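Local coordinates for cupin 2 conserved barrel domain protein (Desulfovibrio desulfuricans subsp. desulfuricans str. G20, PDB 2Q30), which is of unknown function but adopts the double-stranded beta-helix fold of the RmlC-like cupins and forms an assembly of two chains, at residues 25-34 with 101-110. Sequence-based numbering, arbitrary orientation.
Sequences ELVHESENFK and KVLVTIAPPI
Pro109 fits against the turn 30-33 with CB, CG and CD of its ring: CG lies 3.1 Å from Ser30 O, CD the same distance from Glu31 O, both tight, and CB rests on CB of Lys34. Proline suits this place because it has no N-H and its compact, rigid ring presents C-H groups to these oxygens, CD beside the nitrogen being the more polarised. The cis peptide before Pro108 bends the chain as it leaves strand 100-107. Ser30 shapes the turn from within, its OG accepting from Asn32 N (3.2 Å) in an ST turn; Glu56 of the second subunit bonds the same hydroxyl and Asn32 ND2. Beyond the turn, Lys34 and Ile106 form an antiparallel hydrogen-bonded pair (Lys34 N to Ile106 O 3.0 Å, Ile106 N to Lys34 O 2.8 Å) in a sheet of the cupin double-stranded beta-helix.

With CG between backbone N and carbonyl carbon (chi1 45°), the Phe33 ring is placed beside Thr105, CD2 to CG2 3.6 Å, meeting it obliquely. Threonine suits both neighbours: a methyl for the ring, a hydroxyl for Asn58 ND2 of the second subunit. Farther along, strand 34-40 lies between strands 23-29 and 100-107, and side chains and two waters span the gap. Branched, apolar Val27 and Leu103 meet across it, CG2 to CD1 3.9 Å, crossing at about a right angle. Lys101 is long enough to bring NZ within 4.1 Å of Glu25 OE2 and to bond Leu11 O; two waters link NZ to OE2, one only weakly on the glutamate side. These charges thus probably attract through water, while backbone bonds and proline packing join the other end directly.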
ATOM      1  N   GLU A  25      13.527   3.483   3.147  1.00 33.07           N
ATOM      2  CA  GLU A  25      13.529   2.655   4.376  1.00 33.31           C
ATOM      3  C   GLU A  25      12.884   1.309   4.110  1.00 32.50           C
ATOM      4  O   GLU A  25      11.802   1.254   3.568  1.00 30.68           O
ATOM      5  CB  GLU A  25      12.810   3.372   5.529  1.00 32.99           C
ATOM      6  CG  GLU A  25      13.504   4.645   6.003  1.00 37.41           C
ATOM      7  CD  GLU A  25      12.611   5.605   6.815  1.00 39.73           C
ATOM      8  OE1 GLU A  25      12.967   5.919   7.972  1.00 49.64           O
ATOM      9  OE2 GLU A  25      11.583   6.082   6.282  1.00 41.74           O
ATOM     10  N   LEU A  26      13.541   0.237   4.534  1.00 32.01           N
ATOM     11  CA  LEU A  26      13.027  -1.111   4.375  1.00 33.55           C
ATOM     12  C   LEU A  26      11.961  -1.324   5.423  1.00 32.64           C
ATOM     13  O   LEU A  26      12.214  -1.105   6.598  1.00 33.63           O
ATOM     14  CB  LEU A  26      14.127  -2.149   4.583  1.00 34.19           C
ATOM     15  CG  LEU A  26      13.738  -3.618   4.353  1.00 34.04           C
ATOM     16  CD1 LEU A  26      13.197  -3.839   2.916  1.00 34.39           C
ATOM     17  CD2 LEU A  26      14.956  -4.466   4.615  1.00 36.06           C
ATOM     18  N   VAL A  27      10.772  -1.720   4.986  1.00 30.45           N
ATOM     19  CA  VAL A  27       9.652  -1.967   5.892  1.00 31.34           C
ATOM     20  C   VAL A  27       9.616  -3.454   6.167  1.00 31.74           C
ATOM     21  O   VAL A  27       9.541  -3.872   7.314  1.00 30.63           O
ATOM     22  CB  VAL A  27       8.329  -1.412   5.314  1.00 29.93           C
ATOM     23  CG1 VAL A  27       7.095  -1.779   6.176  1.00 31.93           C
ATOM     24  CG2 VAL A  27       8.459   0.125   5.136  1.00 28.95           C
ATOM     25  N   HIS A  28       9.667  -4.248   5.111  1.00 30.18           N
ATOM     26  CA  HIS A  28       9.588  -5.697   5.233  1.00 31.16           C
ATOM     27  C   HIS A  28      10.265  -6.369   4.040  1.00 30.93           C
ATOM     28  O   HIS A  28      10.271  -5.829   2.914  1.00 30.41           O
ATOM     29  CB  HIS A  28       8.106  -6.085   5.300  1.00 29.18           C
ATOM     30  CG  HIS A  28       7.851  -7.544   5.460  1.00 30.79           C
ATOM     31  ND1 HIS A  28       7.902  -8.177   6.683  1.00 31.67           N
ATOM     32  CD2 HIS A  28       7.518  -8.489   4.556  1.00 29.31           C
ATOM     33  CE1 HIS A  28       7.609  -9.455   6.527  1.00 33.57           C
ATOM     34  NE2 HIS A  28       7.379  -9.672   5.245  1.00 34.47           N
ATOM     35  N   GLU A  29      10.868  -7.523   4.303  1.00 31.15           N
ATOM     36  CA  GLU A  29      11.375  -8.338   3.234  1.00 33.35           C
ATOM     37  C   GLU A  29      11.255  -9.820   3.615  1.00 31.96           C
ATOM     38  O   GLU A  29      11.675 -10.227   4.690  1.00 30.96           O
ATOM     39  CB  GLU A  29      12.806  -7.945   2.881  1.00 33.81           C
ATOM     40  CG  GLU A  29      13.289  -8.657   1.640  1.00 40.74           C
ATOM     41  CD  GLU A  29      14.624  -8.165   1.106  1.00 42.34           C
ATOM     42  OE1 GLU A  29      15.345  -7.407   1.816  1.00 52.79           O
ATOM     43  OE2 GLU A  29      14.951  -8.588  -0.035  1.00 55.30           O
ATOM     44  N   SER A  30      10.646 -10.593   2.724  1.00 30.27           N
ATOM     45  CA  SER A  30      10.496 -12.046   2.892  1.00 31.01           C
ATOM     46  C   SER A  30      10.595 -12.669   1.514  1.00 30.87           C
ATOM     47  O   SER A  30      10.860 -11.992   0.536  1.00 32.42           O
ATOM     48  CB  SER A  30       9.109 -12.340   3.485  1.00 30.11           C
ATOM     49  OG  SER A  30       8.095 -11.939   2.577  1.00 30.48           O
ATOM     50  N   GLU A  31      10.417 -13.973   1.466  1.00 33.50           N
ATOM     51  CA  GLU A  31      10.290 -14.738   0.221  1.00 34.00           C
ATOM     52  C   GLU A  31       9.125 -14.245  -0.692  1.00 33.67           C
ATOM     53  O   GLU A  31       9.241 -14.302  -1.922  1.00 31.88           O
ATOM     54  CB  GLU A  31      10.050 -16.206   0.600  1.00 36.31           C
ATOM     55  CG  GLU A  31       8.715 -16.401   1.413  1.00 43.13           C
ATOM     56  CD  GLU A  31       8.812 -17.393   2.558  1.00 51.76           C
ATOM     57  OE1 GLU A  31       9.260 -18.541   2.333  1.00 57.19           O
ATOM     58  OE2 GLU A  31       8.409 -17.006   3.683  1.00 49.66           O
ATOM     59  N   ASN A  32       8.056 -13.695  -0.080  1.00 33.60           N
ATOM     60  CA  ASN A  32       6.823 -13.317  -0.768  1.00 32.13           C
ATOM     61  C   ASN A  32       6.818 -11.921  -1.370  1.00 32.53           C
ATOM     62  O   ASN A  32       6.357 -11.728  -2.496  1.00 32.75           O
ATOM     63  CB  ASN A  32       5.655 -13.473   0.198  1.00 32.98           C
ATOM     64  CG  ASN A  32       5.552 -14.870   0.754  1.00 31.22           C
ATOM     65  OD1 ASN A  32       5.518 -15.828  -0.001  1.00 30.01           O
ATOM     66  ND2 ASN A  32       5.527 -15.000   2.074  1.00 33.48           N
ATOM     67  N   PHE A  33       7.289 -10.940  -0.607  1.00 30.46           N
ATOM     68  CA  PHE A  33       7.459  -9.585  -1.113  1.00 29.30           C
ATOM     69  C   PHE A  33       8.492  -8.746  -0.346  1.00 29.32           C
ATOM     70  O   PHE A  33       8.940  -9.111   0.738  1.00 26.35           O
ATOM     71  CB  PHE A  33       6.112  -8.818  -1.240  1.00 30.58           C
ATOM     72  CG  PHE A  33       5.162  -8.942  -0.048  1.00 28.48           C
ATOM     73  CD1 PHE A  33       5.602  -9.151   1.274  1.00 28.91           C
ATOM     74  CD2 PHE A  33       3.788  -8.751  -0.258  1.00 35.14           C
ATOM     75  CE1 PHE A  33       4.676  -9.219   2.330  1.00 32.76           C
ATOM     76  CE2 PHE A  33       2.871  -8.805   0.812  1.00 32.08           C
ATOM     77  CZ  PHE A  33       3.331  -9.044   2.096  1.00 31.43           C
ATOM     78  N   LYS A  34       8.864  -7.625  -0.957  1.00 29.28           N
ATOM     79  CA  LYS A  34       9.719  -6.615  -0.353  1.00 29.76           C
ATOM     80  C   LYS A  34       8.860  -5.370  -0.300  1.00 29.73           C
ATOM     81  O   LYS A  34       8.181  -5.052  -1.280  1.00 30.71           O
ATOM     82  CB  LYS A  34      10.984  -6.371  -1.176  1.00 30.72           C
ATOM     83  CG  LYS A  34      11.921  -5.321  -0.577  1.00 31.45           C
ATOM     84  CD  LYS A  34      13.219  -5.285  -1.376  1.00 35.66           C
ATOM     85  CE  LYS A  34      14.231  -4.348  -0.811  1.00 43.89           C
ATOM     86  NZ  LYS A  34      15.505  -4.411  -1.605  1.00 45.75           N
ATOM     87  N   LYS A 101       5.320  10.834   1.064  1.00 31.04           N
ATOM     88  CA  LYS A 101       5.778   9.501   1.408  1.00 29.56           C
ATOM     89  C   LYS A 101       4.968   8.484   0.618  1.00 30.29           C
ATOM     90  O   LYS A 101       3.729   8.599   0.489  1.00 31.54           O
ATOM     91  CB  LYS A 101       5.753   9.234   2.904  1.00 29.07           C
ATOM     92  CG  LYS A 101       6.463   7.967   3.308  1.00 29.55           C
ATOM     93  CD  LYS A 101       6.578   7.837   4.817  1.00 27.18           C
ATOM     94  CE  LYS A 101       7.348   6.581   5.262  1.00 31.07           C
ATOM     95  NZ  LYS A 101       7.591   6.610   6.756  1.00 27.95           N
ATOM     96  N   VAL A 102       5.686   7.499   0.080  1.00 31.02           N
ATOM     97  CA  VAL A 102       5.085   6.390  -0.655  1.00 30.98           C
ATOM     98  C   VAL A 102       5.566   5.057  -0.111  1.00 30.51           C
ATOM     99  O   VAL A 102       6.619   4.990   0.497  1.00 29.99           O
ATOM    100  CB  VAL A 102       5.361   6.466  -2.192  1.00 32.06           C
ATOM    101  CG1 VAL A 102       4.824   7.783  -2.746  1.00 30.20           C
ATOM    102  CG2 VAL A 102       6.841   6.269  -2.513  1.00 31.12           C
ATOM    103  N   LEU A 103       4.763   4.019  -0.343  1.00 31.60           N
ATOM    104  CA  LEU A 103       5.079   2.652   0.045  1.00 29.97           C
ATOM    105  C   LEU A 103       5.114   1.825  -1.213  1.00 30.08           C
ATOM    106  O   LEU A 103       4.182   1.855  -1.996  1.00 32.00           O
ATOM    107  CB  LEU A 103       4.013   2.097   0.983  1.00 28.56           C
ATOM    108  CG  LEU A 103       4.375   0.752   1.638  1.00 27.93           C
ATOM    109  CD1 LEU A 103       5.657   0.852   2.486  1.00 28.17           C
ATOM    110  CD2 LEU A 103       3.194   0.297   2.508  1.00 31.05           C
ATOM    111  N   VAL A 104       6.186   1.070  -1.382  1.00 31.61           N
ATOM    112  CA  VAL A 104       6.365   0.229  -2.537  1.00 30.38           C
ATOM    113  C   VAL A 104       6.362  -1.208  -2.078  1.00 30.43           C
ATOM    114  O   VAL A 104       7.085  -1.523  -1.168  1.00 31.03           O
ATOM    115  CB  VAL A 104       7.702   0.555  -3.248  1.00 32.82           C
ATOM    116  CG1 VAL A 104       7.901  -0.363  -4.505  1.00 30.01           C
ATOM    117  CG2 VAL A 104       7.738   2.023  -3.616  1.00 31.01           C
ATOM    118  N   THR A 105       5.552  -2.049  -2.723  1.00 29.90           N
ATOM    119  CA  THR A 105       5.473  -3.494  -2.495  1.00 30.24           C
ATOM    120  C   THR A 105       5.844  -4.150  -3.822  1.00 30.97           C
ATOM    121  O   THR A 105       5.239  -3.850  -4.850  1.00 29.18           O
ATOM    122  CB  THR A 105       4.076  -3.958  -2.039  1.00 30.37           C
ATOM    123  OG1 THR A 105       3.750  -3.251  -0.829  1.00 33.67           O
ATOM    124  CG2 THR A 105       4.089  -5.479  -1.767  1.00 29.19           C
ATOM    125  N   ILE A 106       6.841  -5.014  -3.775  1.00 29.27           N
ATOM    126  CA  ILE A 106       7.427  -5.679  -4.933  1.00 31.39           C
ATOM    127  C   ILE A 106       7.241  -7.174  -4.735  1.00 29.27           C
ATOM    128  O   ILE A 106       7.659  -7.686  -3.708  1.00 28.36           O
ATOM    129  CB  ILE A 106       8.935  -5.344  -5.035  1.00 32.03           C
ATOM    130  CG1 ILE A 106       9.184  -3.820  -4.910  1.00 34.46           C
ATOM    131  CG2 ILE A 106       9.496  -5.908  -6.321  1.00 30.29           C
ATOM    132  CD1 ILE A 106      10.652  -3.452  -4.760  1.00 36.35           C
ATOM    133  N   ALA A 107       6.608  -7.850  -5.701  1.00 30.17           N
ATOM    134  CA  ALA A 107       6.325  -9.307  -5.638  1.00 30.74           C
ATOM    135  C   ALA A 107       6.482  -9.999  -7.002  1.00 31.89           C
ATOM    136  O   ALA A 107       5.988  -9.483  -8.001  1.00 32.50           O
ATOM    137  CB  ALA A 107       4.941  -9.566  -5.129  1.00 28.87           C
ATOM    138  N   PRO A 108       7.293 -11.074  -7.076  1.00 33.65           N
ATOM    139  CA  PRO A 108       8.185 -11.584  -6.033  1.00 35.45           C
ATOM    140  C   PRO A 108       9.286 -10.537  -5.733  1.00 34.72           C
ATOM    141  O   PRO A 108       9.460  -9.604  -6.524  1.00 33.46           O
ATOM    142  CB  PRO A 108       8.802 -12.841  -6.661  1.00 34.35           C
ATOM    143  CG  PRO A 108       7.860 -13.214  -7.773  1.00 36.98           C
ATOM    144  CD  PRO A 108       7.356 -11.901  -8.291  1.00 34.13           C
ATOM    145  N   PRO A 109       9.995 -10.660  -4.599  1.00 36.14           N
ATOM    146  CA  PRO A 109      11.040  -9.672  -4.285  1.00 40.07           C
ATOM    147  C   PRO A 109      12.285  -9.813  -5.196  1.00 42.46           C
ATOM    148  O   PRO A 109      12.556 -10.913  -5.679  1.00 42.07           O
ATOM    149  CB  PRO A 109      11.367  -9.948  -2.814  1.00 38.79           C
ATOM    150  CG  PRO A 109      10.664 -11.209  -2.450  1.00 38.17           C
ATOM    151  CD  PRO A 109       9.904 -11.727  -3.590  1.00 37.44           C
ATOM    152  N   ILE A 110      13.006  -8.708  -5.419  1.00 47.43           N
ATOM    153  CA  ILE A 110      14.197  -8.687  -6.299  1.00 49.46           C
ATOM    154  C   ILE A 110      15.421  -9.283  -5.567  1.00 52.78           C
ATOM    155  O   ILE A 110      16.158 -10.110  -6.126  1.00 51.62           O
ATOM    156  CB  ILE A 110      14.614  -7.241  -6.775  1.00 51.90           C
ATOM    157  CG1 ILE A 110      13.447  -6.439  -7.368  1.00 52.77           C
ATOM    158  CG2 ILE A 110      15.777  -7.318  -7.787  1.00 50.89           C
ATOM    159  CD1 ILE A 110      12.795  -7.086  -8.542  1.00 58.91           C
ATOM    160  OXT ILE A 110      15.708  -8.907  -4.416  1.00 54.45           O
TER
HETATM  161  O   HOH W   1       9.901   8.262   6.683  1.00 23.45           O
HETATM  162  O   HOH W   2       8.959   4.102   6.675  1.00 26.55           O